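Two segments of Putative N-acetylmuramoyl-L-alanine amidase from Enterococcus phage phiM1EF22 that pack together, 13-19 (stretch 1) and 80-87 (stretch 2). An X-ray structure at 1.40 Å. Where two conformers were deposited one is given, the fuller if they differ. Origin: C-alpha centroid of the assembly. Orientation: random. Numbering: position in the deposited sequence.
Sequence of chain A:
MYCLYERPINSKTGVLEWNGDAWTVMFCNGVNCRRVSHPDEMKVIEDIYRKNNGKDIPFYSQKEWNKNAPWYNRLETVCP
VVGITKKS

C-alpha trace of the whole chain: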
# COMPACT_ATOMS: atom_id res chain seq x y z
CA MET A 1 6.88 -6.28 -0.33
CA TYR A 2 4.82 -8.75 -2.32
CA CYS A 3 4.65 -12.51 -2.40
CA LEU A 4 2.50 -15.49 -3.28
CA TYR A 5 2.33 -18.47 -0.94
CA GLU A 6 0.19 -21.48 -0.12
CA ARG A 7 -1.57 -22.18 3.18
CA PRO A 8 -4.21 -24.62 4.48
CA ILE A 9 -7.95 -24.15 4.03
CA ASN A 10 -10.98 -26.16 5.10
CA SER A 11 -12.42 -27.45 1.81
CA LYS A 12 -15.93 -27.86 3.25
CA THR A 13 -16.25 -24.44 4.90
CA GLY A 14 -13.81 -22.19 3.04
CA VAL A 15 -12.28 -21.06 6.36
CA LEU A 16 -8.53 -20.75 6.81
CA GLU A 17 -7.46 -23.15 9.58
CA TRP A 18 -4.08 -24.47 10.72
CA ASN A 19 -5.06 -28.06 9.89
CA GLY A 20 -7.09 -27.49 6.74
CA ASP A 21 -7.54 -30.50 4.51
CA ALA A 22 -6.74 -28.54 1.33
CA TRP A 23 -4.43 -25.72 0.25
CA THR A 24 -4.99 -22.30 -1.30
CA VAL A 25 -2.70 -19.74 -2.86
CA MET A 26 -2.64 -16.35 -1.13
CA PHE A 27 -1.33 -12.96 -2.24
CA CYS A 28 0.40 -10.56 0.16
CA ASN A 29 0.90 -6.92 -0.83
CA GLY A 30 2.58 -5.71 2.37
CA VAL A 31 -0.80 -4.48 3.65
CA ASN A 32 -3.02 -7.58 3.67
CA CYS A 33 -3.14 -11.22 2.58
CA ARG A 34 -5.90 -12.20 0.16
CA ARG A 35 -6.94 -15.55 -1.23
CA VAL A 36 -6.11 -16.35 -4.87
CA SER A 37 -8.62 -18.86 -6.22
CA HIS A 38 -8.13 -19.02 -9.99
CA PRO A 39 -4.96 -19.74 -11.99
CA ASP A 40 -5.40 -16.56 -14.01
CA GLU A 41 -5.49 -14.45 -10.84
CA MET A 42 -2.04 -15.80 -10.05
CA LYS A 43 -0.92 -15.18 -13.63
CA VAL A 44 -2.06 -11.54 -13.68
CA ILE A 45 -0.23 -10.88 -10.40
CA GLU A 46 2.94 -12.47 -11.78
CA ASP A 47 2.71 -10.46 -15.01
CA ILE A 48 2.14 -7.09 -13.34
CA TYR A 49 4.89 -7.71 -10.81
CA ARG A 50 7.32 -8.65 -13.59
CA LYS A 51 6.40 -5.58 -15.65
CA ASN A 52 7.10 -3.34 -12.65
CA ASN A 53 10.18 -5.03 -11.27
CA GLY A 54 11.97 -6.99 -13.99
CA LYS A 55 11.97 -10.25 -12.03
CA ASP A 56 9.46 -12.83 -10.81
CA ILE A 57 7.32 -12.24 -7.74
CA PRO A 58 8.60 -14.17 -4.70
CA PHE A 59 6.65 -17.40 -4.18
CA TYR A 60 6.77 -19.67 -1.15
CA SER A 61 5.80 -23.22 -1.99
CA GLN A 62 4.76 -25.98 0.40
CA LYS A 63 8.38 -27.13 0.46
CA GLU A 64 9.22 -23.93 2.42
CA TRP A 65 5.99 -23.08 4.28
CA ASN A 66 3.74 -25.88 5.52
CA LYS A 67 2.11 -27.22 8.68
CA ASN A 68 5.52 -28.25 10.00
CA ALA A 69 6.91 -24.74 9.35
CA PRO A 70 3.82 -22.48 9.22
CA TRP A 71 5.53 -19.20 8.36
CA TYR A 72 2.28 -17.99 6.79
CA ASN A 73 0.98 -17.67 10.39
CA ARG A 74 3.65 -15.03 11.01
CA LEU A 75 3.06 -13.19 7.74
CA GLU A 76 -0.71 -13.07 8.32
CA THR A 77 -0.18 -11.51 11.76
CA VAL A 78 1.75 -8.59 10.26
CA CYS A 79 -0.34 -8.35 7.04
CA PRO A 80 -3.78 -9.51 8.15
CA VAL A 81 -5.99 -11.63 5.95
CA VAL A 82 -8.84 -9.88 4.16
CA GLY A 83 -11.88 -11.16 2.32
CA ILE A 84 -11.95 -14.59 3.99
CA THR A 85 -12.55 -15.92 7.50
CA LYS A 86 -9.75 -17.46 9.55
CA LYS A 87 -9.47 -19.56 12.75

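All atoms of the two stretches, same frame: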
# COMPACT_ATOMS: atom_id res chain seq x y z
N THR A 13 -15.74 -25.70 4.39
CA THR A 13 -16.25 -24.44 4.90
C THR A 13 -15.62 -23.21 4.28
O THR A 13 -16.16 -22.11 4.45
CB THR A 13 -16.07 -24.36 6.43
OG1 THR A 13 -14.67 -24.33 6.74
CG2 THR A 13 -16.71 -25.56 7.11
N GLY A 14 -14.49 -23.35 3.57
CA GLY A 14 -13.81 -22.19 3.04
C GLY A 14 -13.08 -21.33 4.06
O GLY A 14 -12.64 -20.23 3.71
N VAL A 15 -12.94 -21.80 5.30
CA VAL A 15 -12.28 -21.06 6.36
C VAL A 15 -10.82 -21.46 6.41
O VAL A 15 -10.48 -22.65 6.32
CB VAL A 15 -12.97 -21.34 7.72
CG1 VAL A 15 -12.24 -20.63 8.86
CG2 VAL A 15 -14.42 -20.93 7.67
N LEU A 16 -9.95 -20.47 6.59
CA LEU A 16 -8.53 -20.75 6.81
C LEU A 16 -8.35 -21.31 8.22
O LEU A 16 -8.85 -20.74 9.19
CB LEU A 16 -7.72 -19.48 6.65
CG LEU A 16 -7.89 -18.78 5.30
CD1 LEU A 16 -6.93 -17.60 5.21
CD2 LEU A 16 -7.68 -19.74 4.14
N GLU A 17 -7.67 -22.45 8.31
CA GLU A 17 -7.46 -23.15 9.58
C GLU A 17 -6.07 -23.77 9.53
O GLU A 17 -5.57 -24.10 8.46
CB GLU A 17 -8.45 -24.32 9.75
CG GLU A 17 -9.89 -24.00 9.45
CD GLU A 17 -10.82 -25.14 9.81
OE1 GLU A 17 -10.44 -26.30 9.56
OE2 GLU A 17 -11.93 -24.87 10.31
N TRP A 18 -5.45 -23.96 10.71
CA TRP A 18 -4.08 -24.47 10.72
C TRP A 18 -4.00 -25.87 10.15
O TRP A 18 -2.99 -26.23 9.52
CB TRP A 18 -3.49 -24.44 12.14
CG TRP A 18 -3.86 -25.61 13.00
CD1 TRP A 18 -4.91 -25.69 13.87
CD2 TRP A 18 -3.18 -26.88 13.09
NE1 TRP A 18 -4.92 -26.92 14.50
CE2 TRP A 18 -3.87 -27.67 14.03
CE3 TRP A 18 -2.06 -27.43 12.45
CZ2 TRP A 18 -3.49 -28.97 14.35
CZ3 TRP A 18 -1.68 -28.72 12.77
CH2 TRP A 18 -2.39 -29.47 13.71
N ASN A 19 -5.05 -26.67 10.32
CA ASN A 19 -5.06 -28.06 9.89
C ASN A 19 -6.06 -28.29 8.77
O ASN A 19 -6.71 -29.34 8.69
CB ASN A 19 -5.33 -29.00 11.06
CG ASN A 19 -4.75 -30.37 10.83
OD1 ASN A 19 -3.95 -30.57 9.89
ND2 ASN A 19 -5.15 -31.34 11.65
N PRO A 80 -2.63 -8.66 7.84
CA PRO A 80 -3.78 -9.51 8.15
C PRO A 80 -4.57 -9.93 6.92
O PRO A 80 -4.64 -9.23 5.91
CB PRO A 80 -4.62 -8.62 9.08
CG PRO A 80 -3.63 -7.69 9.70
CD PRO A 80 -2.63 -7.41 8.61
N VAL A 81 -5.18 -11.10 7.04
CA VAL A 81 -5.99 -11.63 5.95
C VAL A 81 -7.24 -10.78 5.76
O VAL A 81 -7.81 -10.24 6.73
CB VAL A 81 -6.34 -13.11 6.17
CG1 VAL A 81 -5.07 -13.91 6.41
CG2 VAL A 81 -7.29 -13.26 7.35
N VAL A 82 -7.62 -10.59 4.51
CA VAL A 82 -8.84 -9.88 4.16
C VAL A 82 -9.67 -10.77 3.25
O VAL A 82 -9.16 -11.65 2.56
CB VAL A 82 -8.57 -8.52 3.49
CG1 VAL A 82 -7.97 -7.54 4.49
CG2 VAL A 82 -7.65 -8.69 2.29
N GLY A 83 -10.98 -10.53 3.26
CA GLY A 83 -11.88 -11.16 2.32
C GLY A 83 -12.19 -12.61 2.57
O GLY A 83 -12.85 -13.24 1.73
N ILE A 84 -11.73 -13.18 3.69
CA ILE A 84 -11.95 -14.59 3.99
C ILE A 84 -11.87 -14.73 5.51
O ILE A 84 -11.20 -13.94 6.17
CB ILE A 84 -10.91 -15.47 3.25
CG1 ILE A 84 -11.15 -16.97 3.46
CG2 ILE A 84 -9.51 -15.14 3.69
CD1 ILE A 84 -10.26 -17.83 2.60
N THR A 85 -12.58 -15.71 6.06
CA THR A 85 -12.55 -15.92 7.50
C THR A 85 -11.43 -16.88 7.88
O THR A 85 -11.04 -17.77 7.11
CB THR A 85 -13.90 -16.43 8.03
OG1 THR A 85 -14.06 -17.80 7.68
CG2 THR A 85 -15.05 -15.64 7.44
N LYS A 86 -10.90 -16.70 9.09
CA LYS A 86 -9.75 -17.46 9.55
C LYS A 86 -9.90 -17.78 11.03
O LYS A 86 -10.32 -16.94 11.82
CB LYS A 86 -8.48 -16.64 9.33
CG LYS A 86 -7.23 -17.25 9.92
CD LYS A 86 -6.04 -16.37 9.59
CE LYS A 86 -4.82 -16.76 10.38
NZ LYS A 86 -3.71 -15.81 10.13
N LYS A 87 -9.56 -19.03 11.37
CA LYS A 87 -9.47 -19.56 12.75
C LYS A 87 -9.26 -18.53 13.85
O LYS A 87 -8.63 -18.83 14.86
CB LYS A 87 -8.31 -20.55 12.84
CG LYS A 87 -6.95 -19.93 12.50
CD LYS A 87 -6.00 -20.96 11.91
CE LYS A 87 -4.80 -20.30 11.23
NZ LYS A 87 -4.10 -21.23 10.28
O HOH W 1 -14.22 -17.74 4.77

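Backbone hydrogen bonds at Leu-16 form the centre of this contact. Leu-16 N donates to Thr-85 O (3.0 Å), and Lys-87 N donates to Leu-16 O (2.9 Å, nearly linear). The two bonds flank Lys-86 and make a single beta bridge, with the Leu-16 and Lys-86 CA atoms 4.5 Å apart. The same carbonyl oxygens receive CA-H...O contacts, from Val-15 CA to Thr-85 O (3.6 Å) and from Lys-86 CA to Leu-16 O (3.4 Å). One water extends the link: it donates to Gly-14 O (3.1 Å) and accepts from Thr-85 N (2.9 Å). Gly-14 has a positive phi, which favours glycine.

Apolar packing centres on Leu-16, which is buried and points toward stretch 2. Its branched end suits this place: both methyls pack against Ile-84, with Leu-16 CD2 3.6 Å from Ile-84 CD1 and Leu-16 CD1 3.9 Å from Ile-84 CG2, and Leu-16 CD1 also lies 4.3 Å from Val-81 CG1. Ile-84, with both chi angles t, extends its chain so that CD1 also reaches Gly-14 O (3.6 Å). Beside the bridge, Val-15 CG2 rests 3.2 Å from Thr-85 OG1.

The long side chain of Lys-87 adds a further contact. Its aliphatic part lets its amine reach stretch 1, where NZ lies 3.1 Å from Trp-18 N; both are donors, so this is proximity without a hydrogen bond. Lys-86 instead leads its end away.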